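Local coordinates for protein putative L-alanine-DL-glutamate epimerase (Burkholderia xenovorans, PDB 3GO2) that binds magnesium and probably works as a racemase or epimerase of the mandelate racemase/muconate lactonizing enzyme family, at residues D117-Y122 against R340-D345; Y321-T326 against T357-Y362. All blocks are in the same frame, centred on the assembly; numbering follows the deposited sequence.

Overall arrangement
From the N terminus the chain first builds an antiparallel sheet (5-14, 19-27, 32-37) and helices, then enters the modified TIM barrel at strand 118-123. Contact 1 closes a loop of 217 residues by laying the last barrel strand, 342-344, beside this first one. Contact 2 closes a much shorter loop, of 30 residues, between the start of helix 323-335 and the loop leading to strand 362-363. Segments 117-122, 321-326, 340-345 and 357-362 follow in alternating order, so the two closures cross. Thr344 of contact 1 touches Tyr362 of contact 2, and Met342 reaches Thr326, tying the barrel seam, its last helix and the C-terminal strands together.

Contact 1: residues D117-Y122 against R340-D345; sequences DRVPVY and RIMETD
Val121 and Tyr122 pair in parallel with Met342 and Glu343, the seam where the first and last strands of the enolase-superfamily modified TIM barrel meet. The strand axes cross at -50°. Three hydrogen bonds stitch the backbones: Met342 N to Pro120 O and Tyr122 N to Met342 O, both 3.0 Å, and Thr344 N to Tyr122 O.

Packing is densest on the face carrying Tyr122 and Glu343. Glu343 CA sits over one face of the tyrosine ring, displaced toward the rim, in a CH-pi contact 3.8 Å from the centroid. CB and CG of Glu343 press on the phenol end, both 3.3 Å from Tyr122 OH. CG of Glu343 is anti to the backbone N (chi1 -175°), and the chain beyond it is extended, carrying the carboxylate past the phenol at only 22° to the ring plane. The ring's CD2 edge meets Ile341 CG2, near the ring plane. Both polar ends are held from outside the seam: Tyr122 OH bonds Lys163 NZ, while Glu343 OE2 and OE1 bond Ser124 OG and Asn319 N. This places the pair beside the active site, where Lys163 binds 2-oxoglutarate in another crystal structure of this protein and the Glu343 side chain comes within about 5 Å of a magnesium ion.

On the other face, Val119 CG1 meets Met342 CB at 3.6 Å, and Val121 lies alongside the methionine; Val119 and Met342 pack on helix 323-335. The seam is looser at partly exposed Pro120, whose ring stands back while its carbonyl does the work. Besides accepting the Met342 N-H, Pro120 O lies 3.6 Å from Ile341 CG1.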
ATOM      1  N   ASP A 117       3.280 -19.202 -38.244  1.00 19.13           N
ATOM      2  CA  ASP A 117       3.034 -19.007 -39.680  1.00 20.09           C
ATOM      3  C   ASP A 117       1.652 -18.487 -39.980  1.00 18.53           C
ATOM      4  O   ASP A 117       1.387 -18.011 -41.075  1.00 18.80           O
ATOM      5  CB  ASP A 117       3.143 -20.376 -40.436  1.00 21.24           C
ATOM      6  CG  ASP A 117       4.542 -20.915 -40.466  1.00 26.50           C
ATOM      7  OD1 ASP A 117       5.498 -20.199 -40.075  1.00 32.63           O
ATOM      8  OD2 ASP A 117       4.697 -22.064 -40.914  1.00 33.52           O
ATOM      9  N   ARG A 118       0.749 -18.670 -39.030  1.00 18.81           N
ATOM     10  CA  ARG A 118      -0.653 -18.324 -39.186  1.00 18.16           C
ATOM     11  C   ARG A 118      -1.136 -17.752 -37.868  1.00 18.08           C
ATOM     12  O   ARG A 118      -0.627 -18.134 -36.804  1.00 17.71           O
ATOM     13  CB  ARG A 118      -1.460 -19.567 -39.542  1.00 19.39           C
ATOM     14  CG  ARG A 118      -0.977 -20.215 -40.838  1.00 21.70           C
ATOM     15  CD  ARG A 118      -1.997 -21.138 -41.407  1.00 27.80           C
ATOM     16  NE  ARG A 118      -1.522 -21.665 -42.683  1.00 30.98           N
ATOM     17  CZ  ARG A 118      -2.269 -22.377 -43.518  1.00 35.70           C
ATOM     18  NH1 ARG A 118      -3.534 -22.631 -43.219  1.00 35.22           N
ATOM     19  NH2 ARG A 118      -1.753 -22.811 -44.671  1.00 38.66           N
ATOM     20  N   VAL A 119      -2.130 -16.876 -37.928  1.00 17.64           N
ATOM     21  CA  VAL A 119      -2.601 -16.149 -36.751  1.00 19.00           C
ATOM     22  C   VAL A 119      -4.109 -16.302 -36.610  1.00 17.86           C
ATOM     23  O   VAL A 119      -4.849 -15.924 -37.509  1.00 17.95           O
ATOM     24  CB  VAL A 119      -2.257 -14.626 -36.901  1.00 19.02           C
ATOM     25  CG1 VAL A 119      -2.809 -13.838 -35.733  1.00 20.75           C
ATOM     26  CG2 VAL A 119      -0.736 -14.416 -37.030  1.00 21.98           C
ATOM     27  N   PRO A 120      -4.587 -16.850 -35.483  1.00 19.17           N
ATOM     28  CA  PRO A 120      -6.044 -16.889 -35.340  1.00 18.79           C
ATOM     29  C   PRO A 120      -6.593 -15.478 -35.234  1.00 18.57           C
ATOM     30  O   PRO A 120      -5.992 -14.607 -34.584  1.00 17.64           O
ATOM     31  CB  PRO A 120      -6.270 -17.657 -34.035  1.00 20.70           C
ATOM     32  CG  PRO A 120      -4.994 -18.391 -33.819  1.00 21.54           C
ATOM     33  CD  PRO A 120      -3.914 -17.500 -34.347  1.00 19.89           C
ATOM     34  N   VAL A 121      -7.717 -15.264 -35.908  1.00 16.92           N
ATOM     35  CA  VAL A 121      -8.389 -13.988 -35.884  1.00 16.06           C
ATOM     36  C   VAL A 121      -9.783 -14.076 -35.298  1.00 15.87           C
ATOM     37  O   VAL A 121     -10.336 -15.160 -35.077  1.00 15.51           O
ATOM     38  CB  VAL A 121      -8.448 -13.306 -37.283  1.00 16.80           C
ATOM     39  CG1 VAL A 121      -7.049 -13.059 -37.801  1.00 15.98           C
ATOM     40  CG2 VAL A 121      -9.282 -14.115 -38.279  1.00 16.20           C
ATOM     41  N   TYR A 122     -10.328 -12.907 -35.005  1.00 14.73           N
ATOM     42  CA  TYR A 122     -11.767 -12.753 -34.818  1.00 14.71           C
ATOM     43  C   TYR A 122     -12.287 -11.764 -35.849  1.00 14.85           C
ATOM     44  O   TYR A 122     -11.586 -10.821 -36.230  1.00 14.15           O
ATOM     45  CB  TYR A 122     -12.124 -12.338 -33.385  1.00 14.05           C
ATOM     46  CG  TYR A 122     -11.734 -10.946 -32.890  1.00 13.96           C
ATOM     47  CD1 TYR A 122     -12.573  -9.849 -33.083  1.00 15.10           C
ATOM     48  CD2 TYR A 122     -10.542 -10.741 -32.205  1.00 13.84           C
ATOM     49  CE1 TYR A 122     -12.240  -8.590 -32.618  1.00 12.89           C
ATOM     50  CE2 TYR A 122     -10.213  -9.482 -31.712  1.00 13.78           C
ATOM     51  CZ  TYR A 122     -11.061  -8.421 -31.909  1.00 13.56           C
ATOM     52  OH  TYR A 122     -10.710  -7.169 -31.430  1.00 15.19           O
ATOM     53  N   ARG A 340      -2.789 -13.136 -27.808  1.00 12.81           N
ATOM     54  CA  ARG A 340      -4.114 -13.662 -27.481  1.00 12.38           C
ATOM     55  C   ARG A 340      -4.886 -14.134 -28.710  1.00 12.98           C
ATOM     56  O   ARG A 340      -5.436 -15.262 -28.734  1.00 13.84           O
ATOM     57  CB  ARG A 340      -4.986 -12.601 -26.753  1.00 12.24           C
ATOM     58  CG  ARG A 340      -6.363 -13.157 -26.346  1.00 12.16           C
ATOM     59  CD  ARG A 340      -6.190 -14.247 -25.321  1.00 12.81           C
ATOM     60  NE  ARG A 340      -7.401 -14.970 -24.972  1.00 14.62           N
ATOM     61  CZ  ARG A 340      -7.835 -16.077 -25.578  1.00 13.48           C
ATOM     62  NH1 ARG A 340      -7.214 -16.568 -26.646  1.00 12.81           N
ATOM     63  NH2 ARG A 340      -8.921 -16.679 -25.133  1.00 16.50           N
ATOM     64  N   ILE A 341      -4.950 -13.240 -29.692  1.00 13.38           N
ATOM     65  CA  ILE A 341      -5.774 -13.356 -30.909  1.00 13.19           C
ATOM     66  C   ILE A 341      -5.528 -12.076 -31.710  1.00 14.29           C
ATOM     67  O   ILE A 341      -4.980 -11.122 -31.159  1.00 14.93           O
ATOM     68  CB  ILE A 341      -7.270 -13.488 -30.564  1.00 13.43           C
ATOM     69  CG1 ILE A 341      -8.087 -13.933 -31.768  1.00 13.64           C
ATOM     70  CG2 ILE A 341      -7.849 -12.183 -30.013  1.00 13.09           C
ATOM     71  CD1 ILE A 341      -9.459 -14.502 -31.359  1.00 13.88           C
ATOM     72  N   MET A 342      -5.913 -12.043 -32.993  1.00 14.45           N
ATOM     73  CA  MET A 342      -5.796 -10.825 -33.818  1.00 15.08           C
ATOM     74  C   MET A 342      -7.156 -10.387 -34.371  1.00 15.16           C
ATOM     75  O   MET A 342      -7.907 -11.170 -34.941  1.00 15.67           O
ATOM     76  CB  MET A 342      -4.787 -10.976 -34.979  1.00 15.47           C
ATOM     77  CG  MET A 342      -4.705  -9.745 -35.935  1.00 15.29           C
ATOM     78  SD  MET A 342      -3.228  -9.852 -37.000  1.00 10.00           S
ATOM     79  CE  MET A 342      -3.884  -8.855 -38.393  1.00 15.24           C
ATOM     80  N   GLU A 343      -7.471  -9.120 -34.168  1.00 15.24           N
ATOM     81  CA  GLU A 343      -8.651  -8.508 -34.754  1.00 13.84           C
ATOM     82  C   GLU A 343      -8.527  -8.353 -36.256  1.00 14.34           C
ATOM     83  O   GLU A 343      -7.490  -7.989 -36.747  1.00 14.07           O
ATOM     84  CB  GLU A 343      -8.817  -7.094 -34.161  1.00 14.27           C
ATOM     85  CG  GLU A 343     -10.096  -6.391 -34.617  1.00 13.25           C
ATOM     86  CD  GLU A 343     -10.277  -5.023 -33.995  1.00 15.49           C
ATOM     87  OE1 GLU A 343      -9.272  -4.434 -33.529  1.00 15.67           O
ATOM     88  OE2 GLU A 343     -11.436  -4.547 -33.979  1.00 17.02           O
ATOM     89  N   THR A 344      -9.615  -8.560 -36.988  1.00 13.75           N
ATOM     90  CA  THR A 344      -9.643  -8.109 -38.381  1.00 14.00           C
ATOM     91  C   THR A 344     -11.093  -7.874 -38.789  1.00 14.06           C
ATOM     92  O   THR A 344     -11.990  -8.508 -38.245  1.00 14.15           O
ATOM     93  CB  THR A 344      -8.939  -9.121 -39.326  1.00 14.16           C
ATOM     94  OG1 THR A 344      -8.609  -8.481 -40.550  1.00 16.54           O
ATOM     95  CG2 THR A 344      -9.821 -10.341 -39.597  1.00 13.61           C
ATOM     96  N   ASP A 345     -11.311  -6.976 -39.735  1.00 15.04           N
ATOM     97  CA  ASP A 345     -12.653  -6.779 -40.312  1.00 15.99           C
ATOM     98  C   ASP A 345     -12.730  -7.649 -41.542  1.00 16.80           C
ATOM     99  O   ASP A 345     -11.885  -7.568 -42.449  1.00 16.66           O
ATOM    100  CB  ASP A 345     -12.884  -5.308 -40.675  1.00 16.29           C
ATOM    101  CG  ASP A 345     -13.112  -4.429 -39.455  1.00 17.68           C
ATOM    102  OD1 ASP A 345     -13.635  -4.923 -38.429  1.00 19.18           O
ATOM    103  OD2 ASP A 345     -12.813  -3.215 -39.530  1.00 19.75           O
TER

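Contact 2: residues Y321-T326 against T357-Y362; sequences YGHLCT and THAPEY
His323 and Ala359 mark the nearest approach of the two backbones, with their CA atoms 6.3 Å apart, where the first turn of helix 323-335 faces the irregular chain leading into strand 362-363 and no hydrogen bond crosses. The helix begins after Gly322, its N-cap residue, and the turn is closed by Thr326 N bonding to Gly322 O at 3.2 Å.

The contact is carried by a proline lying on a histidine. CG of His323 is anti to its carbonyl carbon (chi1 -74°), beside the backbone N, on a side chain that heads for the loop. Pro360 CD then stands over the centre of the imidazole in a CH-pi contact, 3.3 Å from the centroid and 14° off the ring normal. The same methylene is 3.3 Å from His323 ND1, and Pro360 CG follows at 3.6 Å from that nitrogen, displaced toward ND1 while CD stays over the centre. Ala359 CB approaches NE2 obliquely, at 3.9 Å. The rotation of the imidazole is fixed further by a hydrogen bond from NE2 to Asp353 OD1 on helix 352-355.

One turn along, Thr326 CG2 continues the contact. It is anti to the backbone N, touches Pro360 CG at 4.0 Å and meets Tyr362 OH tip to tip at 3.9 Å. Thr326 OG1 is hydrogen-bonded to Asn319 ND2, and Tyr362 OH to Thr344 OG1 of the last barrel strand.

The contact thus docks the polypeptide running from helix 352-355 to strand 362-363 against the start of the last helix within the barrel, with Leu367 of strand 366-368 touching Thr326, Pro360 and Tyr362, and Leu324 packing onto strand 32-37 of the N-terminal domain.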
ATOM      1  N   TYR A 321      -8.825  -1.201 -39.981  1.00 15.83           N
ATOM      2  CA  TYR A 321      -8.579  -0.217 -41.010  1.00 16.28           C
ATOM      3  C   TYR A 321      -8.436  -0.963 -42.348  1.00 16.19           C
ATOM      4  O   TYR A 321      -9.128  -1.962 -42.591  1.00 15.77           O
ATOM      5  CB  TYR A 321      -7.295   0.534 -40.659  1.00 17.27           C
ATOM      6  CG  TYR A 321      -7.137   0.969 -39.198  1.00 20.54           C
ATOM      7  CD1 TYR A 321      -7.707   2.160 -38.754  1.00 22.82           C
ATOM      8  CD2 TYR A 321      -6.366   0.207 -38.285  1.00 22.73           C
ATOM      9  CE1 TYR A 321      -7.536   2.613 -37.402  1.00 23.41           C
ATOM     10  CE2 TYR A 321      -6.194   0.620 -36.921  1.00 23.12           C
ATOM     11  CZ  TYR A 321      -6.781   1.837 -36.501  1.00 24.88           C
ATOM     12  OH  TYR A 321      -6.622   2.304 -35.196  1.00 22.37           O
ATOM     13  N   GLY A 322      -7.527  -0.510 -43.207  1.00 16.29           N
ATOM     14  CA  GLY A 322      -7.347  -1.121 -44.520  1.00 15.49           C
ATOM     15  C   GLY A 322      -6.397  -2.304 -44.526  1.00 15.56           C
ATOM     16  O   GLY A 322      -5.859  -2.714 -43.486  1.00 14.63           O
ATOM     17  N   HIS A 323      -6.166  -2.857 -45.716  1.00 14.74           N
ATOM     18  CA  HIS A 323      -5.308  -4.048 -45.826  1.00 15.15           C
ATOM     19  C   HIS A 323      -3.900  -3.810 -45.340  1.00 13.56           C
ATOM     20  O   HIS A 323      -3.280  -4.718 -44.818  1.00 13.90           O
ATOM     21  CB  HIS A 323      -5.212  -4.569 -47.269  1.00 15.46           C
ATOM     22  CG  HIS A 323      -6.437  -5.270 -47.753  1.00 16.80           C
ATOM     23  ND1 HIS A 323      -7.391  -5.803 -46.910  1.00 16.80           N
ATOM     24  CD2 HIS A 323      -6.857  -5.538 -49.016  1.00 19.49           C
ATOM     25  CE1 HIS A 323      -8.333  -6.381 -47.631  1.00 17.36           C
ATOM     26  NE2 HIS A 323      -8.034  -6.232 -48.912  1.00 17.35           N
ATOM     27  N   LEU A 324      -3.342  -2.622 -45.550  1.00 13.33           N
ATOM     28  CA  LEU A 324      -1.969  -2.391 -45.088  1.00 13.07           C
ATOM     29  C   LEU A 324      -1.880  -2.478 -43.555  1.00 13.36           C
ATOM     30  O   LEU A 324      -0.933  -3.068 -43.023  1.00 14.15           O
ATOM     31  CB  LEU A 324      -1.398  -1.089 -45.625  1.00 13.60           C
ATOM     32  CG  LEU A 324       0.005  -0.711 -45.156  1.00 13.14           C
ATOM     33  CD1 LEU A 324       0.997  -1.856 -45.357  1.00 14.58           C
ATOM     34  CD2 LEU A 324       0.499   0.540 -45.879  1.00 14.45           C
ATOM     35  N   CYS A 325      -2.854  -1.927 -42.850  1.00 13.73           N
ATOM     36  CA  CYS A 325      -2.888  -2.091 -41.388  1.00 13.76           C
ATOM     37  C   CYS A 325      -2.947  -3.557 -40.997  1.00 13.72           C
ATOM     38  O   CYS A 325      -2.306  -3.964 -40.026  1.00 13.57           O
ATOM     39  CB  CYS A 325      -4.046  -1.343 -40.761  1.00 13.80           C
ATOM     40  SG  CYS A 325      -3.810   0.453 -40.780  1.00 17.28           S
ATOM     41  N   THR A 326      -3.712  -4.357 -41.737  1.00 13.68           N
ATOM     42  CA  THR A 326      -3.783  -5.785 -41.430  1.00 13.50           C
ATOM     43  C   THR A 326      -2.427  -6.437 -41.594  1.00 14.00           C
ATOM     44  O   THR A 326      -2.010  -7.259 -40.745  1.00 14.14           O
ATOM     45  CB  THR A 326      -4.835  -6.504 -42.314  1.00 12.68           C
ATOM     46  OG1 THR A 326      -6.131  -5.985 -42.014  1.00 13.05           O
ATOM     47  CG2 THR A 326      -4.839  -8.013 -42.045  1.00 13.64           C
ATOM     48  N   THR A 357      -1.618  -3.748 -53.446  1.00 16.74           N
ATOM     49  CA  THR A 357      -1.040  -4.752 -54.334  1.00 17.01           C
ATOM     50  C   THR A 357      -1.437  -6.177 -53.942  1.00 18.26           C
ATOM     51  O   THR A 357      -1.708  -7.014 -54.817  1.00 18.57           O
ATOM     52  CB  THR A 357       0.481  -4.637 -54.411  1.00 16.14           C
ATOM     53  OG1 THR A 357       1.031  -4.701 -53.093  1.00 17.28           O
ATOM     54  CG2 THR A 357       0.936  -3.334 -55.118  1.00 17.05           C
ATOM     55  N   HIS A 358      -1.502  -6.444 -52.635  1.00 17.97           N
ATOM     56  CA  HIS A 358      -1.885  -7.761 -52.096  1.00 18.18           C
ATOM     57  C   HIS A 358      -2.944  -7.669 -51.020  1.00 18.12           C
ATOM     58  O   HIS A 358      -2.978  -6.722 -50.231  1.00 18.06           O
ATOM     59  CB  HIS A 358      -0.660  -8.461 -51.483  1.00 18.46           C
ATOM     60  CG  HIS A 358       0.451  -8.665 -52.456  1.00 20.40           C
ATOM     61  ND1 HIS A 358       0.440  -9.688 -53.388  1.00 22.86           N
ATOM     62  CD2 HIS A 358       1.600  -7.978 -52.658  1.00 20.42           C
ATOM     63  CE1 HIS A 358       1.542  -9.615 -54.118  1.00 23.82           C
ATOM     64  NE2 HIS A 358       2.270  -8.598 -53.689  1.00 22.24           N
ATOM     65  N   ALA A 359      -3.809  -8.674 -50.986  1.00 18.10           N
ATOM     66  CA  ALA A 359      -4.860  -8.778 -49.995  1.00 18.11           C
ATOM     67  C   ALA A 359      -4.508  -9.869 -48.990  1.00 18.12           C
ATOM     68  O   ALA A 359      -3.922 -10.893 -49.344  1.00 17.64           O
ATOM     69  CB  ALA A 359      -6.204  -9.126 -50.694  1.00 18.05           C
ATOM     70  N   PRO A 360      -4.914  -9.687 -47.734  1.00 17.89           N
ATOM     71  CA  PRO A 360      -4.718 -10.739 -46.755  1.00 18.22           C
ATOM     72  C   PRO A 360      -5.472 -12.004 -47.118  1.00 18.74           C
ATOM     73  O   PRO A 360      -6.559 -11.936 -47.694  1.00 18.22           O
ATOM     74  CB  PRO A 360      -5.303 -10.171 -45.454  1.00 18.10           C
ATOM     75  CG  PRO A 360      -5.878  -8.903 -45.787  1.00 20.03           C
ATOM     76  CD  PRO A 360      -5.596  -8.511 -47.179  1.00 18.30           C
ATOM     77  N   GLU A 361      -4.871 -13.138 -46.770  1.00 19.51           N
ATOM     78  CA  GLU A 361      -5.434 -14.447 -47.049  1.00 20.40           C
ATOM     79  C   GLU A 361      -5.800 -15.141 -45.750  1.00 19.81           C
ATOM     80  O   GLU A 361      -4.970 -15.255 -44.860  1.00 18.88           O
ATOM     81  CB  GLU A 361      -4.443 -15.296 -47.840  1.00 21.80           C
ATOM     82  CG  GLU A 361      -4.144 -14.740 -49.242  1.00 27.12           C
ATOM     83  CD  GLU A 361      -3.094 -15.549 -50.028  1.00 32.25           C
ATOM     84  OE1 GLU A 361      -2.576 -16.566 -49.504  1.00 36.93           O
ATOM     85  OE2 GLU A 361      -2.789 -15.154 -51.176  1.00 36.27           O
ATOM     86  N   TYR A 362      -7.050 -15.596 -45.658  1.00 19.37           N
ATOM     87  CA  TYR A 362      -7.519 -16.344 -44.491  1.00 19.04           C
ATOM     88  C   TYR A 362      -7.815 -17.786 -44.900  1.00 20.24           C
ATOM     89  O   TYR A 362      -8.269 -18.029 -46.019  1.00 20.41           O
ATOM     90  CB  TYR A 362      -8.778 -15.718 -43.903  1.00 18.82           C
ATOM     91  CG  TYR A 362      -8.572 -14.266 -43.546  1.00 18.46           C
ATOM     92  CD1 TYR A 362      -7.990 -13.912 -42.326  1.00 18.38           C
ATOM     93  CD2 TYR A 362      -8.956 -13.264 -44.402  1.00 18.23           C
ATOM     94  CE1 TYR A 362      -7.773 -12.582 -42.002  1.00 17.60           C
ATOM     95  CE2 TYR A 362      -8.745 -11.917 -44.089  1.00 16.69           C
ATOM     96  CZ  TYR A 362      -8.163 -11.584 -42.867  1.00 17.68           C
ATOM     97  OH  TYR A 362      -7.932 -10.259 -42.563  1.00 16.34           O
TER